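Local coordinates for ATP-dependent helicase FUN30 (Saccharomyces cerevisiae S288c, PDB 5GN1), which uses ATP hydrolysis to remodel nucleosomes, promoting DNA end resection at double-strand breaks and the organisation of heterochromatin, at residues A[53-58]-A[308-313]; A[107-112]-A[209-214]; A[283-288]-A[321-326]; A[317-322]-A[349-354]. All coordinates share one frame; numbering follows the deposited sequence.

Overall arrangement
The four contacts lie in the C-terminal ATPase part of this SNF2-family remodeller, built on a six-stranded parallel sheet of RecA type. Contact 1 pairs edge strand 49-56 with its neighbour 304-311. Contact 2, about 13 Å from it between centres, brings helix 100-110 against the start of helix 212-224, close to the geometric centre of the chain. Both its segments fall between those of contact 1 in sequence. Contacts 3 and 4 share helix 315-322, which follows strand 304-311, and their centres are about 12 Å apart. Contacts 1 and 2 meet where Thr311 reaches Ser111. Contacts 2 and 4 bring helices 100-110 and 345-359 up to the parts that follow strands 205-209 and 304-311.

Contact 1: residues A[53-58]-A[308-313]; sequences IQYCEL and TLITKD
Ile53, Tyr55 and Ile310 pack together on one face of a parallel strand pair. Ile310 CD1 lies 3.7 Å from Ile53 CG2, while on its other branch Ile310 CG2 meets Tyr55 CE1 at 3.6 Å. CG1 of Ile310 is anti to the carbonyl carbon (chi1 -66°), which sets CG1 on the Ile53 side; the extended chi2 then carries CD1 on to Ile53, and CG2 meets the tyrosine. Ile53 CG2 also sits over one face of the Tyr55 ring, toward its rim. An alanine in place of Ile310 would probably leave a gap beside Ile53 CG2 and CD1 and take away the packing on Tyr55 CE1. The strands are neighbours in the parallel sheet of the RecA-like domain, with 49-56 at its edge. Their backbone ladder runs from Gln54 N to Thr308 O, through Ile310 N to Gln54 O and Cys56 N to Ile310 O, and ends with Lys312 N to Cys56 O at 2.7 Å. The opposite face carries Gln54, Leu309, Cys56 and Thr311. There Cys56 SG touches Leu309 CB at 4.0 Å, and helix 185-200 covers the cysteine. Gln54 bends at chi2 (60°), and its NE2 donates to Tyr55 O in the plane of the amide. Lys312 crosses Tyr55 at about a right angle, its CG 3.7 Å from Tyr55 CD1. Leu58 lays CG and CD2 across Thr311 CG2, and the Thr311 hydroxyl bonds to Ser111 O. One water joins Glu57 OE2, Leu58 N and Lys312 O, with Lys312 O 2.7 Å from the water oxygen.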
loop_
_atom_site.group_PDB
_atom_site.type_symbol
_atom_site.label_atom_id
_atom_site.label_comp_id
_atom_site.label_asym_id
_atom_site.label_seq_id
_atom_site.Cartn_x
_atom_site.Cartn_y
_atom_site.Cartn_z
ATOM N N ILE A 53 5.182 9.820 -14.959
ATOM C CA ILE A 53 3.953 9.569 -14.211
ATOM C C ILE A 53 3.094 8.638 -15.047
ATOM O O ILE A 53 2.907 8.870 -16.245
ATOM C CB ILE A 53 3.186 10.870 -13.904
ATOM C CG1 ILE A 53 4.042 11.863 -13.102
ATOM C CG2 ILE A 53 1.822 10.562 -13.240
ATOM C CD1 ILE A 53 4.586 11.349 -11.817
ATOM N N GLN A 54 2.581 7.581 -14.436
ATOM C CA GLN A 54 1.638 6.695 -15.102
ATOM C C GLN A 54 0.314 6.783 -14.368
ATOM O O GLN A 54 0.239 6.449 -13.180
ATOM C CB GLN A 54 2.136 5.253 -15.121
ATOM C CG GLN A 54 1.129 4.265 -15.687
ATOM C CD GLN A 54 0.723 4.567 -17.121
ATOM O OE1 GLN A 54 1.529 4.440 -18.037
ATOM N NE2 GLN A 54 -0.542 4.957 -17.320
ATOM N N TYR A 55 -0.724 7.241 -15.063
ATOM C CA TYR A 55 -2.013 7.417 -14.416
ATOM C C TYR A 55 -2.801 6.113 -14.404
ATOM O O TYR A 55 -2.714 5.302 -15.329
ATOM C CB TYR A 55 -2.807 8.541 -15.093
ATOM C CG TYR A 55 -2.287 9.920 -14.710
ATOM C CD1 TYR A 55 -2.472 10.409 -13.424
ATOM C CD2 TYR A 55 -1.608 10.726 -15.628
ATOM C CE1 TYR A 55 -2.000 11.650 -13.047
ATOM C CE2 TYR A 55 -1.133 11.986 -15.263
ATOM C CZ TYR A 55 -1.342 12.445 -13.966
ATOM O OH TYR A 55 -0.887 13.690 -13.562
ATOM N N CYS A 56 -3.544 5.910 -13.318
ATOM C CA CYS A 56 -4.348 4.724 -13.069
ATOM C C CYS A 56 -5.769 5.186 -12.779
ATOM O O CYS A 56 -5.986 6.321 -12.353
ATOM C CB CYS A 56 -3.798 3.887 -11.862
ATOM S SG CYS A 56 -1.990 3.722 -11.871
ATOM N N GLU A 57 -6.721 4.312 -12.919
ATOM C CA GLU A 57 -8.062 4.670 -12.571
ATOM C C GLU A 57 -8.518 3.846 -11.388
ATOM O O GLU A 57 -8.020 2.801 -11.143
ATOM C CB GLU A 57 -9.001 4.310 -13.700
ATOM C CG GLU A 57 -8.971 5.135 -14.985
ATOM C CD GLU A 57 -9.430 6.591 -14.837
ATOM O OE1 GLU A 57 -8.782 7.442 -15.392
ATOM O OE2 GLU A 57 -10.417 6.886 -14.182
ATOM N N LEU A 58 -9.485 4.359 -10.678
ATOM C CA LEU A 58 -10.196 3.599 -9.661
ATOM C C LEU A 58 -11.103 2.578 -10.338
ATOM O O LEU A 58 -11.999 2.952 -11.100
ATOM C CB LEU A 58 -11.030 4.540 -8.788
ATOM C CG LEU A 58 -10.345 5.609 -7.926
ATOM C CD1 LEU A 58 -11.344 6.674 -7.468
ATOM C CD2 LEU A 58 -9.694 4.944 -6.710
ATOM N N THR A 308 6.106 6.754 -11.461
ATOM C CA THR A 308 5.241 6.866 -10.290
ATOM C C THR A 308 3.801 6.616 -10.711
ATOM O O THR A 308 3.312 7.239 -11.660
ATOM C CB THR A 308 5.373 8.240 -9.637
ATOM O OG1 THR A 308 6.726 8.431 -9.230
ATOM C CG2 THR A 308 4.466 8.339 -8.408
ATOM N N LEU A 309 3.149 5.669 -10.036
ATOM C CA LEU A 309 1.761 5.332 -10.307
ATOM C C LEU A 309 0.861 6.301 -9.562
ATOM O O LEU A 309 1.010 6.477 -8.352
ATOM C CB LEU A 309 1.448 3.903 -9.853
ATOM C CG LEU A 309 2.320 2.805 -10.445
ATOM C CD1 LEU A 309 1.788 1.430 -10.043
ATOM C CD2 LEU A 309 2.344 2.966 -11.947
ATOM N N ILE A 310 -0.078 6.918 -10.278
ATOM C CA ILE A 310 -0.953 7.936 -9.707
ATOM C C ILE A 310 -2.379 7.636 -10.134
ATOM O O ILE A 310 -2.681 7.617 -11.335
ATOM C CB ILE A 310 -0.552 9.353 -10.143
ATOM C CG1 ILE A 310 0.814 9.701 -9.566
ATOM C CG2 ILE A 310 -1.616 10.374 -9.693
ATOM C CD1 ILE A 310 1.180 11.175 -9.646
ATOM N N THR A 311 -3.256 7.396 -9.157
ATOM C CA THR A 311 -4.665 7.187 -9.449
ATOM C C THR A 311 -5.337 8.527 -9.741
ATOM O O THR A 311 -5.266 9.465 -8.934
ATOM C CB THR A 311 -5.353 6.468 -8.296
ATOM O OG1 THR A 311 -4.851 5.119 -8.220
ATOM C CG2 THR A 311 -6.860 6.430 -8.537
ATOM N N LYS A 312 -5.965 8.615 -10.911
ATOM C CA LYS A 312 -6.662 9.825 -11.325
ATOM C C LYS A 312 -7.954 9.989 -10.534
ATOM O O LYS A 312 -8.588 9.008 -10.134
ATOM C CB LYS A 312 -6.992 9.769 -12.818
ATOM C CG LYS A 312 -6.181 10.706 -13.702
ATOM C CD LYS A 312 -6.526 10.455 -15.177
ATOM C CE LYS A 312 -6.296 11.689 -16.031
ATOM N NZ LYS A 312 -6.893 11.519 -17.392
ATOM N N ASP A 313 -8.349 11.250 -10.328
ATOM C CA ASP A 313 -9.583 11.573 -9.604
ATOM C C ASP A 313 -9.491 11.078 -8.160
ATOM O O ASP A 313 -10.441 10.524 -7.605
ATOM C CB ASP A 313 -10.805 10.990 -10.324
ATOM C CG ASP A 313 -12.147 11.521 -9.786
ATOM O OD1 ASP A 313 -12.197 12.641 -9.215
ATOM O OD2 ASP A 313 -13.160 10.795 -9.948
HETATM O O HOH W 1 -10.155 7.098 -11.284
#

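Contact 2: residues A[107-112]-A[209-214]; sequences LRKASL and SLFTQV
Phe211 pushes its ring among Arg108, Lys109 and Leu112. The packing is closest at Leu112. Its CD1 lies 3.7 Å from both CD1 and CE1 of Phe211, and the two side chains cross at about a right angle. The same methyl touches Val214 CG2 at 4.0 Å, so it is shared by the ring and helix 212-224. Arg108 bends at chi3 (57°), and Phe211 CZ sits over one face of its guanidinium, 3.8 Å above the plane. The two planes are 68° apart, so this is not a flat stack. Leu210 CD1 meets the guanidinium at its edge, 4.0 Å from Arg108 NH2. The looser side is polar. Lys109 runs out extended past the ring, with CE 4.0 Å from Phe211 CE2. Its NZ donates to a water 2.7 Å away, and Gln213 NE2 donates to the same water. The polar ends of these two side chains are thus linked through a water. Phe211 is the N-cap residue of helix 212-224. Its backbone N bonds to Ser209 OG, an ST turn that leads from strand 205-209 into the helix, the strand-to-helix step of a RecA-like fold.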
loop_
_atom_site.group_PDB
_atom_site.type_symbol
_atom_site.label_atom_id
_atom_site.label_comp_id
_atom_site.label_asym_id
_atom_site.label_seq_id
_atom_site.Cartn_x
_atom_site.Cartn_y
_atom_site.Cartn_z
ATOM N N LEU A 107 -8.362 7.460 2.294
ATOM C CA LEU A 107 -8.427 7.805 0.873
ATOM C C LEU A 107 -7.176 7.334 0.141
ATOM O O LEU A 107 -7.257 6.854 -0.996
ATOM C CB LEU A 107 -8.613 9.312 0.680
ATOM C CG LEU A 107 -9.909 9.958 1.196
ATOM C CD1 LEU A 107 -9.824 11.465 1.085
ATOM C CD2 LEU A 107 -11.131 9.432 0.468
ATOM N N ARG A 108 -6.008 7.489 0.769
ATOM C CA ARG A 108 -4.770 7.014 0.154
ATOM C C ARG A 108 -4.832 5.513 -0.103
ATOM O O ARG A 108 -4.511 5.049 -1.200
ATOM C CB ARG A 108 -3.574 7.384 1.039
ATOM C CG ARG A 108 -3.350 8.897 1.114
ATOM C CD ARG A 108 -2.189 9.277 2.031
ATOM N NE ARG A 108 -0.936 8.648 1.623
ATOM C CZ ARG A 108 0.161 8.626 2.374
ATOM N NH1 ARG A 108 0.161 9.207 3.565
ATOM N NH2 ARG A 108 1.257 8.009 1.945
ATOM N N LYS A 109 -5.259 4.739 0.901
ATOM C CA LYS A 109 -5.352 3.290 0.742
ATOM C C LYS A 109 -6.366 2.895 -0.324
ATOM O O LYS A 109 -6.146 1.943 -1.081
ATOM C CB LYS A 109 -5.708 2.648 2.086
ATOM C CG LYS A 109 -4.576 2.727 3.084
ATOM C CD LYS A 109 -5.031 2.263 4.468
ATOM C CE LYS A 109 -3.832 2.064 5.384
ATOM N NZ LYS A 109 -4.296 1.676 6.745
ATOM N N ALA A 110 -7.502 3.594 -0.388
ATOM C CA ALA A 110 -8.499 3.256 -1.400
ATOM C C ALA A 110 -7.980 3.527 -2.813
ATOM O O ALA A 110 -8.346 2.815 -3.752
ATOM C CB ALA A 110 -9.802 4.031 -1.133
ATOM N N SER A 111 -7.117 4.529 -2.979
ATOM C CA SER A 111 -6.457 4.753 -4.263
ATOM C C SER A 111 -5.497 3.624 -4.649
ATOM O O SER A 111 -5.084 3.555 -5.811
ATOM C CB SER A 111 -5.670 6.065 -4.225
ATOM O OG SER A 111 -6.460 7.147 -3.754
ATOM N N LEU A 112 -5.105 2.766 -3.701
ATOM C CA LEU A 112 -4.115 1.712 -3.924
ATOM C C LEU A 112 -4.735 0.346 -4.178
ATOM O O LEU A 112 -4.412 -0.301 -5.181
ATOM C CB LEU A 112 -3.163 1.620 -2.720
ATOM C CG LEU A 112 -2.400 2.907 -2.473
ATOM C CD1 LEU A 112 -1.504 2.820 -1.224
ATOM C CD2 LEU A 112 -1.608 3.272 -3.729
ATOM N N SER A 209 7.140 0.913 -2.032
ATOM C CA SER A 209 5.878 1.347 -1.443
ATOM C C SER A 209 6.104 1.844 -0.025
ATOM O O SER A 209 6.957 1.330 0.702
ATOM C CB SER A 209 4.822 0.225 -1.406
ATOM O OG SER A 209 3.627 0.702 -0.801
ATOM N N LEU A 210 5.314 2.844 0.367
ATOM C CA LEU A 210 5.331 3.320 1.745
ATOM C C LEU A 210 4.538 2.424 2.678
ATOM O O LEU A 210 4.566 2.644 3.894
ATOM C CB LEU A 210 4.785 4.753 1.829
ATOM C CG LEU A 210 5.791 5.863 1.506
ATOM C CD1 LEU A 210 5.104 7.214 1.407
ATOM C CD2 LEU A 210 6.894 5.904 2.554
ATOM N N PHE A 211 3.852 1.416 2.145
ATOM C CA PHE A 211 2.935 0.577 2.909
ATOM C C PHE A 211 3.432 -0.858 2.854
ATOM O O PHE A 211 3.478 -1.456 1.772
ATOM C CB PHE A 211 1.513 0.657 2.339
ATOM C CG PHE A 211 0.872 2.008 2.462
ATOM C CD1 PHE A 211 1.006 2.954 1.456
ATOM C CD2 PHE A 211 0.108 2.329 3.582
ATOM C CE1 PHE A 211 0.403 4.209 1.570
ATOM C CE2 PHE A 211 -0.506 3.572 3.702
ATOM C CZ PHE A 211 -0.356 4.515 2.698
ATOM N N THR A 212 3.787 -1.419 4.013
ATOM C CA THR A 212 4.130 -2.841 4.041
ATOM C C THR A 212 2.943 -3.716 3.672
ATOM O O THR A 212 3.125 -4.795 3.095
ATOM C CB THR A 212 4.673 -3.248 5.416
ATOM O OG1 THR A 212 3.795 -2.772 6.441
ATOM C CG2 THR A 212 6.071 -2.675 5.625
ATOM N N GLN A 213 1.717 -3.266 3.982
ATOM C CA GLN A 213 0.520 -4.001 3.567
ATOM C C GLN A 213 0.425 -4.117 2.051
ATOM O O GLN A 213 -0.064 -5.126 1.520
ATOM C CB GLN A 213 -0.731 -3.312 4.097
ATOM C CG GLN A 213 -0.948 -3.348 5.594
ATOM C CD GLN A 213 -2.117 -2.451 5.988
ATOM O OE1 GLN A 213 -2.051 -1.223 5.851
ATOM N NE2 GLN A 213 -3.192 -3.057 6.460
ATOM N N VAL A 214 0.840 -3.071 1.337
ATOM C CA VAL A 214 0.890 -3.153 -0.121
ATOM C C VAL A 214 1.940 -4.165 -0.569
ATOM O O VAL A 214 1.693 -4.951 -1.488
ATOM C CB VAL A 214 1.130 -1.758 -0.729
ATOM C CG1 VAL A 214 1.553 -1.861 -2.211
ATOM C CG2 VAL A 214 -0.127 -0.891 -0.579
HETATM O O HOH W 2 -5.087 -0.782 5.947
#

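Contact 3: residues A[283-288]-A[321-326]; sequences FNPHDD and QLAKNK
Phe283 turns one ring face to the backbone of Ala323, where helix 315-322 has just ended. Ala323 CA stands 4.1 Å from the ring centroid, a CH-pi contact displaced toward the rim. CG of Phe283 is anti to its backbone N (chi1 -171°), the start of a side chain that ends with CZ 3.6 Å from Leu322 O. The contact joins two helix ends: the N-terminus of helix 285-292, with Asn284 as N-cap, and the chain leaving helix 315-322. The Asn284 side chain crosses that of Lys326 at about a right angle, and Lys326 CG lies 3.6 Å from Asn284 ND2. The carboxamide works both ways. OD1 caps the helix by accepting from His286 N, which stands above the carbonyl plane, and takes a weak bond from Lys326 N. ND2 donates to Lys326 O at 3.2 Å, and that oxygen lies close to the amide plane. An alanine in place of Asn284 would probably leave His286 N without its cap and free the chain at Lys326 from both bonds. Beside it, Pro285 lays its ring on the same leaving chain. Pro285 CD is 3.9 Å from Ala323 CB and 3.4 Å from Lys324 C. Lys324 N makes a further weak bond to Phe283 O. One water donates to two carbonyls here: its oxygen is 3.2 Å from Phe283 O and 2.9 Å from Lys324 O.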
loop_
_atom_site.group_PDB
_atom_site.type_symbol
_atom_site.label_atom_id
_atom_site.label_comp_id
_atom_site.label_asym_id
_atom_site.label_seq_id
_atom_site.Cartn_x
_atom_site.Cartn_y
_atom_site.Cartn_z
ATOM N N PHE A 283 4.857 12.124 0.418
ATOM C CA PHE A 283 4.615 13.563 0.468
ATOM C C PHE A 283 5.914 14.354 0.507
ATOM O O PHE A 283 5.896 15.552 0.213
ATOM C CB PHE A 283 3.745 13.929 1.674
ATOM C CG PHE A 283 3.269 15.368 1.671
ATOM C CD1 PHE A 283 2.191 15.754 0.883
ATOM C CD2 PHE A 283 3.888 16.326 2.466
ATOM C CE1 PHE A 283 1.744 17.079 0.876
ATOM C CE2 PHE A 283 3.447 17.646 2.468
ATOM C CZ PHE A 283 2.374 18.019 1.671
ATOM N N ASN A 284 7.035 13.714 0.852
ATOM C CA ASN A 284 8.349 14.335 0.749
ATOM C C ASN A 284 9.075 13.765 -0.467
ATOM O O ASN A 284 9.485 12.597 -0.441
ATOM C CB ASN A 284 9.168 14.103 2.017
ATOM C CG ASN A 284 10.525 14.811 1.984
ATOM O OD1 ASN A 284 10.850 15.516 1.023
ATOM N ND2 ASN A 284 11.319 14.624 3.040
ATOM N N PRO A 285 9.244 14.534 -1.542
ATOM C CA PRO A 285 9.914 13.996 -2.740
ATOM C C PRO A 285 11.325 13.493 -2.497
ATOM O O PRO A 285 11.810 12.677 -3.288
ATOM C CB PRO A 285 9.910 15.192 -3.707
ATOM C CG PRO A 285 8.687 15.983 -3.298
ATOM C CD PRO A 285 8.573 15.822 -1.803
ATOM N N HIS A 286 12.004 13.958 -1.449
ATOM C CA HIS A 286 13.353 13.478 -1.163
ATOM C C HIS A 286 13.374 11.971 -0.930
ATOM O O HIS A 286 14.349 11.294 -1.286
ATOM C CB HIS A 286 13.904 14.224 0.053
ATOM C CG HIS A 286 15.222 13.711 0.538
ATOM N ND1 HIS A 286 16.414 14.013 -0.086
ATOM C CD2 HIS A 286 15.537 12.924 1.594
ATOM C CE1 HIS A 286 17.407 13.430 0.564
ATOM N NE2 HIS A 286 16.902 12.762 1.586
ATOM N N ASP A 287 12.305 11.433 -0.338
ATOM C CA ASP A 287 12.224 9.997 -0.086
ATOM C C ASP A 287 12.166 9.201 -1.384
ATOM O O ASP A 287 12.834 8.172 -1.512
ATOM C CB ASP A 287 10.998 9.679 0.767
ATOM C CG ASP A 287 11.071 10.303 2.144
ATOM O OD1 ASP A 287 12.193 10.615 2.599
ATOM O OD2 ASP A 287 10.001 10.466 2.769
ATOM N N ASP A 288 11.374 9.657 -2.354
ATOM C CA ASP A 288 11.260 8.928 -3.613
ATOM C C ASP A 288 12.490 9.114 -4.493
ATOM O O ASP A 288 12.780 8.248 -5.330
ATOM C CB ASP A 288 10.010 9.358 -4.378
ATOM C CG ASP A 288 8.725 8.927 -3.688
ATOM O OD1 ASP A 288 8.789 8.029 -2.820
ATOM O OD2 ASP A 288 7.652 9.498 -4.011
ATOM N N GLN A 321 0.574 17.323 -6.369
ATOM C CA GLN A 321 0.650 18.773 -6.564
ATOM C C GLN A 321 1.352 19.464 -5.407
ATOM O O GLN A 321 2.132 20.399 -5.618
ATOM C CB GLN A 321 -0.751 19.370 -6.720
ATOM C CG GLN A 321 -1.492 18.995 -7.986
ATOM C CD GLN A 321 -3.000 19.182 -7.854
ATOM O OE1 GLN A 321 -3.478 20.042 -7.098
ATOM N NE2 GLN A 321 -3.757 18.355 -8.571
ATOM N N LEU A 322 1.066 19.041 -4.177
ATOM C CA LEU A 322 1.444 19.781 -2.980
ATOM C C LEU A 322 2.671 19.233 -2.274
ATOM O O LEU A 322 3.120 19.841 -1.296
ATOM C CB LEU A 322 0.273 19.809 -1.999
ATOM C CG LEU A 322 -0.889 20.693 -2.454
ATOM C CD1 LEU A 322 -2.168 20.198 -1.832
ATOM C CD2 LEU A 322 -0.624 22.147 -2.081
ATOM N N ALA A 323 3.214 18.103 -2.732
ATOM C CA ALA A 323 4.368 17.504 -2.073
ATOM C C ALA A 323 5.525 18.495 -2.020
ATOM O O ALA A 323 5.780 19.228 -2.980
ATOM C CB ALA A 323 4.793 16.224 -2.805
ATOM N N LYS A 324 6.183 18.555 -0.881
ATOM C CA LYS A 324 7.287 19.482 -0.780
ATOM C C LYS A 324 8.612 18.892 -0.385
ATOM O O LYS A 324 8.751 18.315 0.659
ATOM C CB LYS A 324 6.947 20.550 0.248
ATOM C CG LYS A 324 5.855 21.447 -0.123
ATOM C CD LYS A 324 5.535 22.457 0.907
ATOM C CE LYS A 324 4.483 23.329 0.508
ATOM N NZ LYS A 324 4.115 24.310 1.469
ATOM N N ASN A 325 9.574 19.265 -1.206
ATOM C CA ASN A 325 10.940 18.756 -1.102
ATOM C C ASN A 325 11.654 19.384 0.097
ATOM O O ASN A 325 11.745 20.611 0.194
ATOM C CB ASN A 325 11.680 19.061 -2.406
ATOM C CG ASN A 325 13.042 18.404 -2.484
ATOM O OD1 ASN A 325 13.303 17.389 -1.837
ATOM N ND2 ASN A 325 13.920 18.983 -3.289
ATOM N N LYS A 326 12.165 18.544 1.004
ATOM C CA LYS A 326 12.751 18.973 2.271
ATOM C C LYS A 326 13.695 17.896 2.799
ATOM O O LYS A 326 13.594 16.723 2.426
ATOM C CB LYS A 326 11.662 19.251 3.318
ATOM C CG LYS A 326 11.335 18.032 4.154
ATOM C CD LYS A 326 9.921 18.022 4.650
ATOM C CE LYS A 326 9.719 18.998 5.726
ATOM N NZ LYS A 326 8.512 18.666 6.485
HETATM O O HOH W 3 6.923 17.353 2.627
#

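Contact 4: residues A[317-322]-A[349-354]; sequences EKIHQL and DMLEDI
Leu322 pushes its CD1 methyl among Met350, Leu351 and Ile354, one turn of helix 345-359. This is the main bump of the contact. It meets Ile354 tip to tip, and the distance between Leu322 CD1 and Ile354 CD1 is 3.4 Å, tighter than usual for two methyls. Met350 also comes tip to tip. Its chain bends at chi3 (72°), and its CE lies 3.8 Å from Leu322 CD1. Leu351 closes the third side, with CD2 4.1 Å from the same methyl. In return, Leu351 sends its two branches into the hollow between Lys318, Ile319 and Leu322. CD2 rests 3.8 Å from Lys318 CB, and CD1 reaches Ile319 CG1 at 4.1 Å. The side chains of Ile319 and Leu351 cross at about a right angle. Lys318 adds its aliphatic part. Bent at chi2 (-55°), it brings CD to within 3.7 Å of Ile354 CG2, while its NZ forms a salt bridge with Glu358. The contact across the two segments is thus made by aliphatic groups and one thioether. The axes of segments 317-322 and 349-354 come within 11.0 Å, at 124° between their directions, and side chains bridge the space between them. Helix 100-110 borders the contact, touching Ile319 through Arg108 and Leu351 through Ile104. On strand 304-311, Ile310 packs against Glu317 and His320, placing helix 315-322 between the sheet and helix 345-359.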
loop_
_atom_site.group_PDB
_atom_site.type_symbol
_atom_site.label_atom_id
_atom_site.label_comp_id
_atom_site.label_asym_id
_atom_site.label_seq_id
_atom_site.Cartn_x
_atom_site.Cartn_y
_atom_site.Cartn_z
ATOM N N GLU A 317 -3.553 12.729 -6.704
ATOM C CA GLU A 317 -3.320 13.926 -7.505
ATOM C C GLU A 317 -3.013 15.130 -6.619
ATOM O O GLU A 317 -2.083 15.891 -6.902
ATOM C CB GLU A 317 -4.527 14.191 -8.410
ATOM C CG GLU A 317 -4.706 13.127 -9.490
ATOM C CD GLU A 317 -5.798 13.462 -10.504
ATOM O OE1 GLU A 317 -6.999 13.331 -10.182
ATOM O OE2 GLU A 317 -5.446 13.880 -11.625
ATOM N N LYS A 318 -3.768 15.303 -5.522
ATOM C CA LYS A 318 -3.500 16.405 -4.599
ATOM C C LYS A 318 -2.136 16.261 -3.945
ATOM O O LYS A 318 -1.426 17.254 -3.738
ATOM C CB LYS A 318 -4.590 16.467 -3.526
ATOM C CG LYS A 318 -5.977 16.666 -4.082
ATOM C CD LYS A 318 -6.008 17.894 -4.948
ATOM C CE LYS A 318 -6.998 17.748 -6.089
ATOM N NZ LYS A 318 -6.953 18.954 -6.959
ATOM N N ILE A 319 -1.760 15.033 -3.589
ATOM C CA ILE A 319 -0.456 14.822 -2.970
ATOM C C ILE A 319 0.668 15.113 -3.963
ATOM O O ILE A 319 1.695 15.698 -3.602
ATOM C CB ILE A 319 -0.383 13.396 -2.390
ATOM C CG1 ILE A 319 -1.281 13.320 -1.150
ATOM C CG2 ILE A 319 1.071 12.990 -2.066
ATOM C CD1 ILE A 319 -1.408 11.938 -0.558
ATOM N N HIS A 320 0.485 14.737 -5.230
ATOM C CA HIS A 320 1.494 15.052 -6.242
ATOM C C HIS A 320 1.677 16.561 -6.399
ATOM O O HIS A 320 2.806 17.043 -6.541
ATOM C CB HIS A 320 1.104 14.417 -7.578
ATOM C CG HIS A 320 2.139 14.567 -8.654
ATOM N ND1 HIS A 320 3.469 14.257 -8.461
ATOM C CD2 HIS A 320 2.036 14.990 -9.937
ATOM C CE1 HIS A 320 4.142 14.487 -9.575
ATOM N NE2 HIS A 320 3.295 14.933 -10.487
ATOM N N GLN A 321 0.574 17.323 -6.369
ATOM C CA GLN A 321 0.650 18.773 -6.564
ATOM C C GLN A 321 1.352 19.464 -5.407
ATOM O O GLN A 321 2.132 20.399 -5.618
ATOM C CB GLN A 321 -0.751 19.370 -6.720
ATOM C CG GLN A 321 -1.492 18.995 -7.986
ATOM C CD GLN A 321 -3.000 19.182 -7.854
ATOM O OE1 GLN A 321 -3.478 20.042 -7.098
ATOM N NE2 GLN A 321 -3.757 18.355 -8.571
ATOM N N LEU A 322 1.066 19.041 -4.177
ATOM C CA LEU A 322 1.444 19.781 -2.980
ATOM C C LEU A 322 2.671 19.233 -2.274
ATOM O O LEU A 322 3.120 19.841 -1.296
ATOM C CB LEU A 322 0.273 19.809 -1.999
ATOM C CG LEU A 322 -0.889 20.693 -2.454
ATOM C CD1 LEU A 322 -2.168 20.198 -1.832
ATOM C CD2 LEU A 322 -0.624 22.147 -2.081
ATOM N N ASP A 349 -5.060 18.371 7.590
ATOM C CA ASP A 349 -6.123 19.374 7.582
ATOM C C ASP A 349 -6.211 20.056 6.219
ATOM O O ASP A 349 -7.302 20.226 5.670
ATOM C CB ASP A 349 -5.895 20.417 8.689
ATOM C CG ASP A 349 -6.225 19.891 10.105
ATOM O OD1 ASP A 349 -6.873 18.832 10.246
ATOM O OD2 ASP A 349 -5.856 20.573 11.088
ATOM N N MET A 350 -5.062 20.438 5.653
ATOM C CA MET A 350 -5.053 21.101 4.350
ATOM C C MET A 350 -5.574 20.186 3.238
ATOM O O MET A 350 -6.338 20.623 2.364
ATOM C CB MET A 350 -3.646 21.579 4.025
ATOM C CG MET A 350 -3.483 21.993 2.577
ATOM S SD MET A 350 -1.808 21.717 2.000
ATOM C CE MET A 350 -1.750 19.933 1.895
ATOM N N LEU A 351 -5.160 18.917 3.237
ATOM C CA LEU A 351 -5.660 17.992 2.225
ATOM C C LEU A 351 -7.157 17.773 2.369
ATOM O O LEU A 351 -7.883 17.721 1.366
ATOM C CB LEU A 351 -4.895 16.666 2.299
ATOM C CG LEU A 351 -3.518 16.764 1.634
ATOM C CD1 LEU A 351 -2.608 15.587 1.988
ATOM C CD2 LEU A 351 -3.698 16.870 0.110
ATOM N N GLU A 352 -7.648 17.656 3.609
ATOM C CA GLU A 352 -9.085 17.484 3.801
ATOM C C GLU A 352 -9.858 18.710 3.314
ATOM O O GLU A 352 -10.942 18.577 2.730
ATOM C CB GLU A 352 -9.400 17.193 5.271
ATOM C CG GLU A 352 -10.841 16.756 5.457
ATOM C CD GLU A 352 -11.279 16.684 6.904
ATOM O OE1 GLU A 352 -10.678 17.357 7.761
ATOM O OE2 GLU A 352 -12.240 15.944 7.168
ATOM N N ASP A 353 -9.323 19.878 3.540
ATOM C CA ASP A 353 -9.987 21.073 3.094
ATOM C C ASP A 353 -10.072 21.103 1.556
ATOM O O ASP A 353 -11.113 21.331 1.024
ATOM C CB ASP A 353 -9.279 22.320 3.576
ATOM C CG ASP A 353 -9.338 22.506 5.081
ATOM O OD1 ASP A 353 -10.094 21.836 5.737
ATOM O OD2 ASP A 353 -8.601 23.314 5.590
ATOM N N ILE A 354 -8.964 20.853 0.878
ATOM C CA ILE A 354 -8.919 20.886 -0.585
ATOM C C ILE A 354 -9.926 19.906 -1.171
ATOM O O ILE A 354 -10.693 20.242 -2.080
ATOM C CB ILE A 354 -7.491 20.596 -1.070
ATOM C CG1 ILE A 354 -6.574 21.730 -0.631
ATOM C CG2 ILE A 354 -7.454 20.379 -2.580
ATOM C CD1 ILE A 354 -5.136 21.428 -0.799
#